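Local structure of TSC1 N-terminal domain (Chaetomium thermophilum, 7A0M) at residues B[56-61]-B[96-101]; B[81-86]-B[122-127]; B[102-107]-B[170-175]; B[207-212]-B[253-258]; B[329-334]-B[380-385]. The protein is the N-terminal domain of a TSC1 protein and probably binds lysosomal phosphoinositides, allowing the TSC complex to reach lysosomes and regulate mTORC1. All coordinates share one frame; numbering follows the deposited sequence.

Interaction 1 of 5, residues B[56-61]-B[96-101]; sequences ELLAIW and WDKLLD
Trp61 fills the space between helix 45-65 and helix 89-105, whose segment axes come no nearer than 13.4 Å and run nearly parallel, at 17°. The tight part is buried: Leu99 CD2 lies over the indole, 3.7 Å from the centroid of its six-membered ring and 26° off the normal, a CH-pi contact. The Lys98 stem runs over the same face at the five-membered-ring end, where Lys98 and Leu58 are the more exposed residues. Lys98 CE touches Trp61 CD1 at 3.3 Å, and the bend at the end of that chain (chi4 60°) leaves NZ 3.8 Å from Trp61 NE1. Leu58 adds only CD1, 3.8 Å from Lys98 CE and meeting that chain at about a right angle. With an alanine in place of Trp61, Leu99 CD2 and the Lys98 stem would probably lose the surface they rest on, and a gap would open. Helix 69-81 completes the packing, bringing Tyr72 and Phe75 to the Trp61 ring and Val76 and Leu79 to Leu99.

Interaction 2 of 5, residues B[81-86]-B[122-127]; sequences QLRPGL and LEILSS
The loop between helix 69-81 and helix 89-105 sends Arg83 across to the C-terminal turn of helix 113-125. The side chain starts out extended, with CG anti to the backbone N (chi1 -179°), and bends at chi3, which carries the guanidinium over the last turn. There one face of the group covers Glu123 O, which sits 3.6 Å above the plane and toward the rim, with NH2 of Arg83 3.7 Å from that oxygen. The positive group would probably interact favourably with the partly negative C-terminal end of the helix. Arg83 NH1 gives Ser127 OG a hydrogen bond of 3.2 Å that is weak, its N-H...O angle being only 124°. The same Ser127 OG has a second weak bond, to Ile124 O. Lower on the arginine, CD packs on Ile124 CG1 at 3.8 Å, so the aliphatic stem contributes as well as the charge. Glu123 OE1 is 4.6 Å from Arg83 NE, not in contact; the salt bridge of Glu123 is made by OE2 with Arg80. Around the contact, Thr92 of helix 89-105 touches both Arg83 and Ile124, Trp96 backs Ile124, and Leu125 packs on Ala179 and Phe180 of helix 168-183.

Interaction 3 of 5, residues B[102-107]-B[170-175]; sequences PVLDNA and EQVLTD
Leu104 meets Val172 and Leu173 through methyl groups, and no flat group takes part in that touch; the planar group beside it is the Asn106 amide, which has Pro102 O in its plane (5° out). That bond, Asn106 ND2 to Pro102 O at 2.8 Å, is nearly straight at 164° and ties the Asn106 side chain back to the backbone four residues earlier. In the contact proper, Leu104 CD2 packs on Val172 CG1 at 3.9 Å, the two side chains crossing at a slant, while CD1 lies 3.9 Å from Leu173 CD2, with those chains at about a right angle. Both methyls also border Leu173 CG. Chi1 (-71°) sets Leu104 CG beside the backbone N, and from there the end of the chain brings both methyls to Val172 and Leu173. An alanine at Leu104 is likely to leave Val172 CG1 and Leu173 CG and CD2 without their partners. Helix 89-105 is thus packed on helix 168-183 through buried leucine and valine methyls in this all-helical domain, with Leu148 and Trp152 of helix 142-153 covering Leu173.

Interaction 4 of 5, residues B[207-212]-B[253-258]; sequences SLLCAF and VMLLPF
Met254, present as selenomethionine, and Cys210 form one half of a helix-against-helix contact in the all-helical fold; Leu209 and Leu255 form the other. The nearest CA atoms of the two segments, Cys210 CA and Met254 CA, are 7.7 Å apart, and side chains make most of the contact. The first bond of the Met254 side chain points at the facing helix. The chain runs out extended at chi2 and then folds at chi3 (70°), so that the terminal methyl turns in against the other helix while SE stays beside both CB and SG of Cys210, 4.2 Å from Cys210 CB. Deeper in, the leucines face each other by their ends: Leu209 CD2 stands 4.4 Å from Leu255 CD1, a loose van der Waals touch between two buried residues. Ala251 and Ile250, one turn earlier on helix 242-255, extend the same interface under Leu209 and Cys210, and Ile223 covers Leu255. The geometry is therefore that of hydrophobic packing, with one polar atom at its border: Met254 CE rests 3.7 Å from the carbonyl oxygen of Cys210.

Interaction 5 of 5, residues B[329-334]-B[380-385]; sequences ILYGLY and PNFYEY
Aromatic packing comes first, with Tyr331 at the end of helix 323-333 and Phe382 in the 3-10 turn of 380-383. The two side chains cross at about a right angle. Phe382 CE2 is the atom that does the touching, 4.0 Å from Tyr331 OH and 4.2 Å from Tyr331 CE1, and the hydroxyl lies at the edge of the phenylalanine ring, near its plane. CG of the tyrosine stands anti to N (chi1 177°), which lets the far end of the ring reach the 380-383 turn. Polar groups form the second kind, and they come near without bonding across the segments: Leu333 O and Asn381 ND2 are 4.3 Å apart. Each is satisfied elsewhere, Leu333 O by Arg396 and Asn381 ND2 by Glu390, while Tyr331 OH is hydrogen-bonded to Leu377 O. Backbone bonds form the third kind: Asn381 O accepts from both Glu384 N and Tyr385 N at 2.9 Å, holding the turn in shape. The surroundings are mixed. Helix 335-343 presses Ile336 and Val339 on Phe382, whose ring also meets Phe382 of the second subunit, with planes at about 45°, so this buried corner is part of the dimer interface. Leu330 packs on Leu270 and Tyr274 of helix 267-278.

Overall arrangement
From the N terminus, interaction 1 closes a loop of 34 residues between helix 45-65 and helix 89-105. Interaction 2 starts inside that span and ends beyond it on helix 113-125, so the two cross, touching through Leu57 with Leu86 and Trp96 with Ile124. Interaction 3 follows interaction 1 along helix 89-105, reaches helix 168-183 across 62 residues, and crosses interaction 2. Interactions 4 and 5 come later in series, closing 40 and 45 residues; they touch where Leu256 and Pro257 meet Ile329 and Leu256 meets Leu333. None is nested. Interactions 1 to 3 tie helices from 45-65 to 168-183, interaction 4 lies near the chain's middle, and interaction 5 toward the other end, about 57 Å between the centres of 1 and 5.

Interaction 1 of 5, residues B[56-61]-B[96-101]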
# COMPACT_ATOMS: atom_id res chain seq x y z
N GLU B 56 -38.82 12.21 58.47
CA GLU B 56 -39.33 13.57 58.36
C GLU B 56 -39.33 14.05 56.91
O GLU B 56 -40.30 14.68 56.46
CB GLU B 56 -38.50 14.51 59.23
CG GLU B 56 -39.02 15.94 59.23
CD GLU B 56 -40.38 16.04 59.89
OE1 GLU B 56 -40.74 15.15 60.69
OE2 GLU B 56 -41.11 17.01 59.59
N LEU B 57 -38.26 13.78 56.17
CA LEU B 57 -38.21 14.17 54.76
C LEU B 57 -39.32 13.50 53.95
O LEU B 57 -39.91 14.12 53.06
CB LEU B 57 -36.84 13.83 54.17
CG LEU B 57 -35.67 14.71 54.59
CD1 LEU B 57 -34.37 14.19 54.00
CD2 LEU B 57 -35.90 16.16 54.18
N LEU B 58 -39.61 12.23 54.24
CA LEU B 58 -40.74 11.56 53.60
C LEU B 58 -42.05 12.27 53.91
O LEU B 58 -42.90 12.44 53.03
CB LEU B 58 -40.80 10.10 54.06
CG LEU B 58 -41.79 9.21 53.31
CD1 LEU B 58 -41.53 9.25 51.80
CD2 LEU B 58 -41.76 7.77 53.81
N ALA B 59 -42.23 12.68 55.17
CA ALA B 59 -43.46 13.35 55.58
C ALA B 59 -43.64 14.67 54.84
O ALA B 59 -44.74 14.98 54.37
CB ALA B 59 -43.48 13.60 57.09
N ILE B 60 -42.58 15.47 54.74
CA ILE B 60 -42.66 16.74 54.02
C ILE B 60 -43.04 16.50 52.57
O ILE B 60 -43.90 17.19 52.00
CB ILE B 60 -41.32 17.50 54.12
CG1 ILE B 60 -41.05 17.94 55.56
CG2 ILE B 60 -41.30 18.69 53.19
CD1 ILE B 60 -39.65 18.48 55.77
N TRP B 61 -42.40 15.51 51.94
CA TRP B 61 -42.69 15.17 50.55
C TRP B 61 -44.15 14.79 50.36
O TRP B 61 -44.80 15.23 49.41
CB TRP B 61 -41.76 14.04 50.10
CG TRP B 61 -42.04 13.52 48.73
CD1 TRP B 61 -42.75 12.39 48.40
CD2 TRP B 61 -41.60 14.09 47.49
NE1 TRP B 61 -42.77 12.23 47.03
CE2 TRP B 61 -42.08 13.26 46.45
CE3 TRP B 61 -40.85 15.22 47.16
CZ2 TRP B 61 -41.83 13.54 45.11
CZ3 TRP B 61 -40.62 15.49 45.82
CH2 TRP B 61 -41.11 14.66 44.81
N TRP B 96 -33.19 9.31 45.20
CA TRP B 96 -32.91 9.48 43.78
C TRP B 96 -33.89 8.68 42.94
O TRP B 96 -34.41 9.18 41.93
CB TRP B 96 -31.46 9.08 43.51
CG TRP B 96 -30.98 9.34 42.11
CD1 TRP B 96 -30.22 10.39 41.69
CD2 TRP B 96 -31.15 8.49 40.97
NE1 TRP B 96 -29.95 10.28 40.35
CE2 TRP B 96 -30.50 9.11 39.88
CE3 TRP B 96 -31.80 7.27 40.76
CZ2 TRP B 96 -30.49 8.56 38.60
CZ3 TRP B 96 -31.78 6.72 39.48
CH2 TRP B 96 -31.13 7.37 38.42
N ASP B 97 -34.15 7.43 43.33
CA ASP B 97 -35.14 6.61 42.63
C ASP B 97 -36.53 7.23 42.72
O ASP B 97 -37.31 7.19 41.76
CB ASP B 97 -35.15 5.20 43.23
CG ASP B 97 -35.88 4.19 42.36
OD1 ASP B 97 -36.44 4.58 41.32
OD2 ASP B 97 -35.91 3.00 42.74
N LYS B 98 -36.86 7.82 43.87
CA LYS B 98 -38.18 8.40 44.08
C LYS B 98 -38.37 9.68 43.27
O LYS B 98 -39.49 9.97 42.83
CB LYS B 98 -38.38 8.64 45.57
CG LYS B 98 -39.74 9.11 46.01
CD LYS B 98 -39.74 9.27 47.52
CE LYS B 98 -41.11 9.60 48.06
NZ LYS B 98 -42.12 8.56 47.74
N LEU B 99 -37.31 10.46 43.07
CA LEU B 99 -37.41 11.74 42.38
C LEU B 99 -37.15 11.66 40.88
O LEU B 99 -37.34 12.67 40.19
CB LEU B 99 -36.44 12.76 42.99
CG LEU B 99 -36.56 13.05 44.48
CD1 LEU B 99 -35.70 14.25 44.86
CD2 LEU B 99 -38.00 13.28 44.88
N LEU B 100 -36.71 10.51 40.37
CA LEU B 100 -36.30 10.42 38.97
C LEU B 100 -37.43 10.81 38.02
O LEU B 100 -37.31 11.76 37.25
CB LEU B 100 -35.81 9.00 38.66
CG LEU B 100 -35.36 8.79 37.21
CD1 LEU B 100 -34.24 9.75 36.85
CD2 LEU B 100 -34.92 7.35 36.99
N ASP B 101 -38.55 10.09 38.08
CA ASP B 101 -39.67 10.33 37.18
C ASP B 101 -40.32 11.69 37.40
O ASP B 101 -40.68 12.35 36.41
CB ASP B 101 -40.71 9.21 37.32
CG ASP B 101 -40.23 7.89 36.77
OD1 ASP B 101 -39.44 7.92 35.80
OD2 ASP B 101 -40.63 6.83 37.29

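Interaction 2 of 5, residues B[81-86]-B[122-127]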
# COMPACT_ATOMS: atom_id res chain seq x y z
N GLN B 81 -28.26 19.05 50.19
CA GLN B 81 -27.48 19.49 51.34
C GLN B 81 -27.56 18.50 52.50
O GLN B 81 -26.58 18.34 53.24
CB GLN B 81 -27.96 20.86 51.80
CG GLN B 81 -27.89 21.94 50.74
CD GLN B 81 -28.36 23.27 51.27
OE1 GLN B 81 -28.27 23.53 52.47
NE2 GLN B 81 -28.85 24.13 50.39
N LEU B 82 -28.69 17.83 52.67
CA LEU B 82 -28.88 16.87 53.75
C LEU B 82 -28.44 15.46 53.38
O LEU B 82 -28.57 14.55 54.21
CB LEU B 82 -30.35 16.85 54.20
CG LEU B 82 -30.81 18.00 55.09
CD1 LEU B 82 -32.31 17.94 55.30
CD2 LEU B 82 -30.08 17.95 56.43
N ARG B 83 -27.93 15.27 52.17
CA ARG B 83 -27.47 13.95 51.74
C ARG B 83 -26.43 13.31 52.66
O ARG B 83 -26.56 12.11 52.94
CB ARG B 83 -26.93 14.04 50.31
CG ARG B 83 -26.45 12.72 49.74
CD ARG B 83 -25.91 12.92 48.34
NE ARG B 83 -24.78 13.85 48.35
CZ ARG B 83 -23.53 13.52 48.67
NH1 ARG B 83 -23.23 12.27 49.01
NH2 ARG B 83 -22.58 14.44 48.65
N PRO B 84 -25.40 14.01 53.15
CA PRO B 84 -24.44 13.34 54.03
C PRO B 84 -25.06 12.81 55.31
O PRO B 84 -24.58 11.81 55.86
CB PRO B 84 -23.40 14.43 54.33
CG PRO B 84 -23.50 15.37 53.18
CD PRO B 84 -24.96 15.38 52.82
N GLY B 85 -26.12 13.44 55.79
CA GLY B 85 -26.77 13.01 57.01
C GLY B 85 -27.86 11.98 56.86
O GLY B 85 -28.51 11.64 57.85
N LEU B 86 -28.09 11.45 55.65
CA LEU B 86 -29.14 10.46 55.46
C LEU B 86 -28.75 9.11 56.04
O LEU B 86 -29.62 8.35 56.49
CB LEU B 86 -29.47 10.30 53.98
CG LEU B 86 -30.12 11.50 53.28
CD1 LEU B 86 -30.25 11.24 51.79
CD2 LEU B 86 -31.47 11.78 53.91
N LEU B 122 -24.43 14.04 40.22
CA LEU B 122 -22.97 14.16 40.20
C LEU B 122 -22.39 14.15 41.61
O LEU B 122 -21.31 13.60 41.84
CB LEU B 122 -22.56 15.44 39.46
CG LEU B 122 -22.88 15.45 37.96
CD1 LEU B 122 -22.65 16.84 37.37
CD2 LEU B 122 -22.05 14.41 37.23
N GLU B 123 -23.09 14.77 42.57
CA GLU B 123 -22.61 14.77 43.95
C GLU B 123 -22.62 13.37 44.54
O GLU B 123 -21.74 13.02 45.34
CB GLU B 123 -23.46 15.72 44.79
CG GLU B 123 -23.29 17.19 44.45
CD GLU B 123 -24.41 18.05 45.01
OE1 GLU B 123 -25.39 17.48 45.52
OE2 GLU B 123 -24.31 19.29 44.91
N ILE B 124 -23.62 12.56 44.18
CA ILE B 124 -23.68 11.18 44.65
C ILE B 124 -22.49 10.39 44.13
O ILE B 124 -21.87 9.60 44.86
CB ILE B 124 -25.02 10.54 44.24
CG1 ILE B 124 -26.19 11.24 44.92
CG2 ILE B 124 -25.02 9.05 44.56
CD1 ILE B 124 -27.54 10.76 44.44
N LEU B 125 -22.15 10.58 42.85
CA LEU B 125 -21.11 9.78 42.23
C LEU B 125 -19.72 10.15 42.72
O LEU B 125 -18.80 9.31 42.67
CB LEU B 125 -21.17 9.93 40.71
CG LEU B 125 -22.41 9.39 40.00
CD1 LEU B 125 -22.35 9.69 38.51
CD2 LEU B 125 -22.52 7.90 40.25
N SER B 126 -19.53 11.38 43.20
CA SER B 126 -18.21 11.86 43.59
C SER B 126 -17.95 11.79 45.09
O SER B 126 -17.05 12.48 45.59
CB SER B 126 -18.02 13.30 43.10
OG SER B 126 -18.11 13.38 41.68
N SER B 127 -18.72 11.00 45.84
CA SER B 127 -18.53 10.85 47.28
C SER B 127 -18.23 9.41 47.66
O SER B 127 -19.10 8.54 47.51
CB SER B 127 -19.75 11.36 48.05
OG SER B 127 -20.86 10.50 47.88

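Interaction 3 of 5, residues B[102-107]-B[170-175]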
# COMPACT_ATOMS: atom_id res chain seq x y z
N PRO B 102 -40.51 12.16 38.64
CA PRO B 102 -41.00 13.54 38.80
C PRO B 102 -40.10 14.59 38.18
O PRO B 102 -40.60 15.57 37.60
CB PRO B 102 -41.08 13.70 40.33
CG PRO B 102 -41.32 12.33 40.82
CD PRO B 102 -40.52 11.43 39.92
N VAL B 103 -38.77 14.42 38.27
CA VAL B 103 -37.86 15.37 37.64
C VAL B 103 -37.93 15.27 36.12
O VAL B 103 -37.98 16.29 35.42
CB VAL B 103 -36.43 15.16 38.16
CG1 VAL B 103 -35.43 15.86 37.26
CG2 VAL B 103 -36.30 15.67 39.59
N LEU B 104 -37.93 14.04 35.59
CA LEU B 104 -37.93 13.86 34.14
C LEU B 104 -39.19 14.44 33.51
O LEU B 104 -39.14 14.96 32.39
CB LEU B 104 -37.79 12.37 33.80
CG LEU B 104 -36.41 11.76 34.07
CD1 LEU B 104 -36.38 10.30 33.65
CD2 LEU B 104 -35.32 12.55 33.35
N ASP B 105 -40.32 14.35 34.20
CA ASP B 105 -41.58 14.83 33.64
C ASP B 105 -41.65 16.36 33.60
O ASP B 105 -42.48 16.90 32.87
CB ASP B 105 -42.76 14.29 34.44
CG ASP B 105 -42.88 12.78 34.35
OD1 ASP B 105 -42.31 12.19 33.41
OD2 ASP B 105 -43.53 12.18 35.23
N ASN B 106 -40.81 17.05 34.36
CA ASN B 106 -40.84 18.51 34.44
C ASN B 106 -39.50 19.15 34.10
O ASN B 106 -39.28 20.32 34.42
CB ASN B 106 -41.29 18.95 35.84
CG ASN B 106 -42.67 18.43 36.20
OD1 ASN B 106 -43.68 19.04 35.85
ND2 ASN B 106 -42.72 17.30 36.89
N ALA B 107 -38.60 18.40 33.46
CA ALA B 107 -37.27 18.93 33.18
C ALA B 107 -37.32 20.13 32.24
O ALA B 107 -36.57 21.10 32.43
CB ALA B 107 -36.38 17.83 32.59
N GLU B 170 -33.89 14.29 27.49
CA GLU B 170 -32.94 13.35 26.90
C GLU B 170 -31.53 13.63 27.39
O GLU B 170 -30.75 12.70 27.60
CB GLU B 170 -33.01 13.43 25.38
CG GLU B 170 -32.09 12.46 24.64
CD GLU B 170 -30.85 13.14 24.08
OE1 GLU B 170 -30.07 13.72 24.86
OE2 GLU B 170 -30.66 13.10 22.84
N GLN B 171 -31.18 14.91 27.57
CA GLN B 171 -29.85 15.25 28.06
C GLN B 171 -29.62 14.73 29.47
O GLN B 171 -28.54 14.23 29.79
CB GLN B 171 -29.63 16.76 28.00
CG GLN B 171 -29.42 17.30 26.59
CD GLN B 171 -29.41 18.82 26.55
OE1 GLN B 171 -29.37 19.48 27.59
NE2 GLN B 171 -29.43 19.38 25.34
N VAL B 172 -30.64 14.85 30.34
CA VAL B 172 -30.50 14.35 31.71
C VAL B 172 -30.27 12.85 31.70
O VAL B 172 -29.35 12.34 32.35
CB VAL B 172 -31.73 14.74 32.55
CG1 VAL B 172 -31.73 13.98 33.86
CG2 VAL B 172 -31.74 16.23 32.82
N LEU B 173 -31.11 12.11 30.97
CA LEU B 173 -30.93 10.67 30.87
C LEU B 173 -29.58 10.33 30.24
O LEU B 173 -28.90 9.40 30.68
CB LEU B 173 -32.07 10.05 30.06
CG LEU B 173 -33.39 9.85 30.81
CD1 LEU B 173 -34.47 9.34 29.87
CD2 LEU B 173 -33.20 8.90 31.98
N THR B 174 -29.18 11.08 29.20
CA THR B 174 -27.91 10.81 28.54
C THR B 174 -26.73 11.16 29.45
O THR B 174 -25.82 10.35 29.65
CB THR B 174 -27.82 11.59 27.23
OG1 THR B 174 -28.90 11.20 26.37
CG2 THR B 174 -26.50 11.31 26.53
N ASP B 175 -26.72 12.38 30.00
CA ASP B 175 -25.61 12.80 30.84
C ASP B 175 -25.48 11.93 32.08
O ASP B 175 -24.37 11.64 32.54
CB ASP B 175 -25.77 14.27 31.24
CG ASP B 175 -25.67 15.21 30.05
OD1 ASP B 175 -25.49 14.72 28.91
OD2 ASP B 175 -25.77 16.44 30.25

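Interaction 4 of 5, residues B[207-212]-B[253-258]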
# COMPACT_ATOMS: atom_id res chain seq x y z
N SER B 207 -26.39 2.44 19.42
CA SER B 207 -26.16 3.88 19.33
C SER B 207 -25.65 4.44 20.65
O SER B 207 -24.71 5.25 20.67
CB SER B 207 -27.45 4.59 18.91
OG SER B 207 -27.85 4.18 17.62
N LEU B 208 -26.25 4.02 21.77
CA LEU B 208 -25.79 4.48 23.07
C LEU B 208 -24.38 3.99 23.37
O LEU B 208 -23.59 4.70 24.01
CB LEU B 208 -26.76 4.01 24.16
CG LEU B 208 -26.46 4.44 25.59
CD1 LEU B 208 -26.53 5.96 25.73
CD2 LEU B 208 -27.41 3.77 26.56
N LEU B 209 -24.05 2.78 22.92
CA LEU B 209 -22.69 2.28 23.09
C LEU B 209 -21.68 3.15 22.36
O LEU B 209 -20.61 3.46 22.90
CB LEU B 209 -22.59 0.83 22.61
CG LEU B 209 -21.21 0.18 22.70
CD1 LEU B 209 -20.67 0.24 24.12
CD2 LEU B 209 -21.26 -1.25 22.20
N CYS B 210 -22.00 3.56 21.13
CA CYS B 210 -21.12 4.46 20.40
C CYS B 210 -20.95 5.78 21.14
O CYS B 210 -19.83 6.31 21.24
CB CYS B 210 -21.66 4.70 18.99
SG CYS B 210 -21.66 3.24 17.93
N ALA B 211 -22.04 6.34 21.66
CA ALA B 211 -21.95 7.57 22.44
C ALA B 211 -21.13 7.36 23.70
O ALA B 211 -20.40 8.25 24.14
CB ALA B 211 -23.35 8.09 22.77
N PHE B 212 -21.25 6.17 24.32
CA PHE B 212 -20.49 5.88 25.52
C PHE B 212 -18.99 5.84 25.24
O PHE B 212 -18.20 6.50 25.91
CB PHE B 212 -20.96 4.56 26.13
CG PHE B 212 -20.20 4.16 27.36
CD1 PHE B 212 -20.21 4.97 28.49
CD2 PHE B 212 -19.49 2.97 27.40
CE1 PHE B 212 -19.51 4.60 29.63
CE2 PHE B 212 -18.80 2.59 28.54
CZ PHE B 212 -18.81 3.41 29.65
N VAL B 253 -15.37 -1.27 15.62
CA VAL B 253 -14.19 -0.54 15.15
C VAL B 253 -13.69 0.43 16.22
O VAL B 253 -12.48 0.63 16.38
CB VAL B 253 -14.51 0.19 13.83
CG1 VAL B 253 -13.38 1.14 13.45
CG2 VAL B 253 -14.74 -0.82 12.71
N MSE B 254 -14.61 1.02 16.99
CA MSE B 254 -14.23 1.95 18.04
C MSE B 254 -13.62 1.23 19.25
O MSE B 254 -12.83 1.81 19.99
CB MSE B 254 -15.43 2.78 18.49
CG MSE B 254 -16.01 3.69 17.42
SE MSE B 254 -17.61 4.66 18.01
CE MSE B 254 -16.77 5.88 19.27
N LEU B 255 -13.99 -0.04 19.43
CA LEU B 255 -13.61 -0.75 20.64
C LEU B 255 -12.24 -1.40 20.52
O LEU B 255 -11.47 -1.43 21.49
CB LEU B 255 -14.67 -1.80 20.98
CG LEU B 255 -15.97 -1.32 21.61
CD1 LEU B 255 -17.03 -2.40 21.50
CD2 LEU B 255 -15.75 -0.94 23.06
N LEU B 256 -11.92 -1.93 19.34
CA LEU B 256 -10.69 -2.71 19.17
C LEU B 256 -9.42 -1.97 19.57
O LEU B 256 -8.54 -2.61 20.18
CB LEU B 256 -10.60 -3.21 17.73
CG LEU B 256 -11.65 -4.23 17.30
CD1 LEU B 256 -11.45 -4.64 15.85
CD2 LEU B 256 -11.62 -5.44 18.22
N PRO B 257 -9.23 -0.68 19.28
CA PRO B 257 -7.98 -0.02 19.71
C PRO B 257 -7.78 0.05 21.22
O PRO B 257 -6.67 0.40 21.65
CB PRO B 257 -8.10 1.39 19.11
CG PRO B 257 -9.04 1.24 17.97
CD PRO B 257 -10.02 0.20 18.41
N PHE B 258 -8.79 -0.28 22.02
CA PHE B 258 -8.65 -0.26 23.47
C PHE B 258 -8.21 -1.60 24.05
O PHE B 258 -7.85 -1.66 25.23
CB PHE B 258 -9.97 0.17 24.12
CG PHE B 258 -10.27 1.63 23.96
CD1 PHE B 258 -10.97 2.09 22.85
CD2 PHE B 258 -9.86 2.55 24.91
CE1 PHE B 258 -11.25 3.44 22.69
CE2 PHE B 258 -10.13 3.90 24.76
CZ PHE B 258 -10.83 4.34 23.65

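Interaction 5 of 5, residues B[329-334]-B[380-385]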
# COMPACT_ATOMS: atom_id res chain seq x y z
N ILE B 329 -8.84 -1.45 10.26
CA ILE B 329 -8.50 -1.77 11.64
C ILE B 329 -8.00 -3.21 11.76
O ILE B 329 -7.11 -3.50 12.57
CB ILE B 329 -9.69 -1.49 12.58
CG1 ILE B 329 -9.23 -1.44 14.04
CG2 ILE B 329 -10.80 -2.52 12.41
CD1 ILE B 329 -8.21 -0.35 14.31
N LEU B 330 -8.54 -4.13 10.96
CA LEU B 330 -8.04 -5.50 10.97
C LEU B 330 -6.64 -5.57 10.37
O LEU B 330 -5.75 -6.23 10.93
CB LEU B 330 -9.00 -6.42 10.19
CG LEU B 330 -10.38 -6.68 10.78
CD1 LEU B 330 -11.19 -7.54 9.83
CD2 LEU B 330 -10.28 -7.33 12.15
N TYR B 331 -6.43 -4.89 9.24
CA TYR B 331 -5.11 -4.87 8.62
C TYR B 331 -4.11 -4.10 9.47
O TYR B 331 -2.91 -4.43 9.46
CB TYR B 331 -5.21 -4.26 7.22
CG TYR B 331 -3.90 -4.12 6.50
CD1 TYR B 331 -3.28 -5.22 5.92
CD2 TYR B 331 -3.28 -2.89 6.38
CE1 TYR B 331 -2.08 -5.09 5.25
CE2 TYR B 331 -2.07 -2.75 5.72
CZ TYR B 331 -1.48 -3.86 5.15
OH TYR B 331 -0.28 -3.72 4.49
N GLY B 332 -4.56 -3.09 10.21
CA GLY B 332 -3.65 -2.33 11.05
C GLY B 332 -3.17 -3.10 12.26
O GLY B 332 -2.04 -2.90 12.72
N LEU B 333 -4.01 -3.98 12.81
CA LEU B 333 -3.69 -4.69 14.04
C LEU B 333 -3.01 -6.03 13.78
O LEU B 333 -2.01 -6.36 14.42
CB LEU B 333 -4.96 -4.89 14.87
CG LEU B 333 -5.60 -3.60 15.39
CD1 LEU B 333 -6.81 -3.89 16.27
CD2 LEU B 333 -4.58 -2.76 16.13
N TYR B 334 -3.56 -6.83 12.86
CA TYR B 334 -3.02 -8.16 12.55
C TYR B 334 -2.96 -8.34 11.04
O TYR B 334 -3.73 -9.12 10.46
CB TYR B 334 -3.86 -9.25 13.21
CG TYR B 334 -3.78 -9.24 14.72
CD1 TYR B 334 -4.66 -8.48 15.48
CD2 TYR B 334 -2.82 -9.98 15.39
CE1 TYR B 334 -4.58 -8.46 16.86
CE2 TYR B 334 -2.73 -9.97 16.77
CZ TYR B 334 -3.62 -9.21 17.50
OH TYR B 334 -3.54 -9.19 18.87
N PRO B 380 4.34 -2.45 8.43
CA PRO B 380 5.66 -2.73 9.01
C PRO B 380 5.79 -4.12 9.62
O PRO B 380 6.92 -4.61 9.76
CB PRO B 380 5.82 -1.64 10.08
CG PRO B 380 4.85 -0.58 9.70
CD PRO B 380 3.71 -1.25 9.01
N ASN B 381 4.68 -4.76 9.98
CA ASN B 381 4.75 -6.11 10.54
C ASN B 381 5.39 -7.09 9.57
O ASN B 381 6.01 -8.07 10.00
CB ASN B 381 3.35 -6.59 10.93
CG ASN B 381 2.89 -6.03 12.26
OD1 ASN B 381 3.39 -5.01 12.72
ND2 ASN B 381 1.94 -6.71 12.89
N PHE B 382 5.25 -6.84 8.27
CA PHE B 382 5.84 -7.73 7.28
C PHE B 382 7.37 -7.69 7.30
O PHE B 382 8.00 -8.57 6.72
CB PHE B 382 5.31 -7.40 5.88
CG PHE B 382 3.86 -7.77 5.68
CD1 PHE B 382 3.48 -9.10 5.51
CD2 PHE B 382 2.87 -6.80 5.67
CE1 PHE B 382 2.15 -9.44 5.33
CE2 PHE B 382 1.54 -7.14 5.49
CZ PHE B 382 1.18 -8.46 5.32
N TYR B 383 7.96 -6.69 7.96
CA TYR B 383 9.39 -6.62 8.20
C TYR B 383 9.79 -7.15 9.56
O TYR B 383 10.98 -7.18 9.87
CB TYR B 383 9.88 -5.17 8.20
CG TYR B 383 9.94 -4.39 6.92
CD1 TYR B 383 9.83 -5.00 5.69
CD2 TYR B 383 10.12 -3.01 6.96
CE1 TYR B 383 9.90 -4.26 4.52
CE2 TYR B 383 10.18 -2.27 5.81
CZ TYR B 383 10.08 -2.89 4.59
OH TYR B 383 10.15 -2.13 3.46
N GLU B 384 8.84 -7.60 10.37
CA GLU B 384 9.18 -7.73 11.78
C GLU B 384 8.69 -9.04 12.38
O GLU B 384 9.33 -9.59 13.29
CB GLU B 384 8.61 -6.52 12.52
CG GLU B 384 9.18 -6.24 13.88
CD GLU B 384 9.00 -4.78 14.27
OE1 GLU B 384 8.48 -4.01 13.44
OE2 GLU B 384 9.38 -4.41 15.40
N TYR B 385 7.57 -9.56 11.89
CA TYR B 385 6.91 -10.69 12.51
C TYR B 385 6.62 -11.77 11.49
O TYR B 385 6.57 -11.53 10.28
CB TYR B 385 5.61 -10.26 13.20
CG TYR B 385 5.82 -9.17 14.22
CD1 TYR B 385 6.33 -9.46 15.48
CD2 TYR B 385 5.52 -7.85 13.93
CE1 TYR B 385 6.53 -8.46 16.41
CE2 TYR B 385 5.72 -6.85 14.86
CZ TYR B 385 6.23 -7.16 16.10
OH TYR B 385 6.43 -6.17 17.03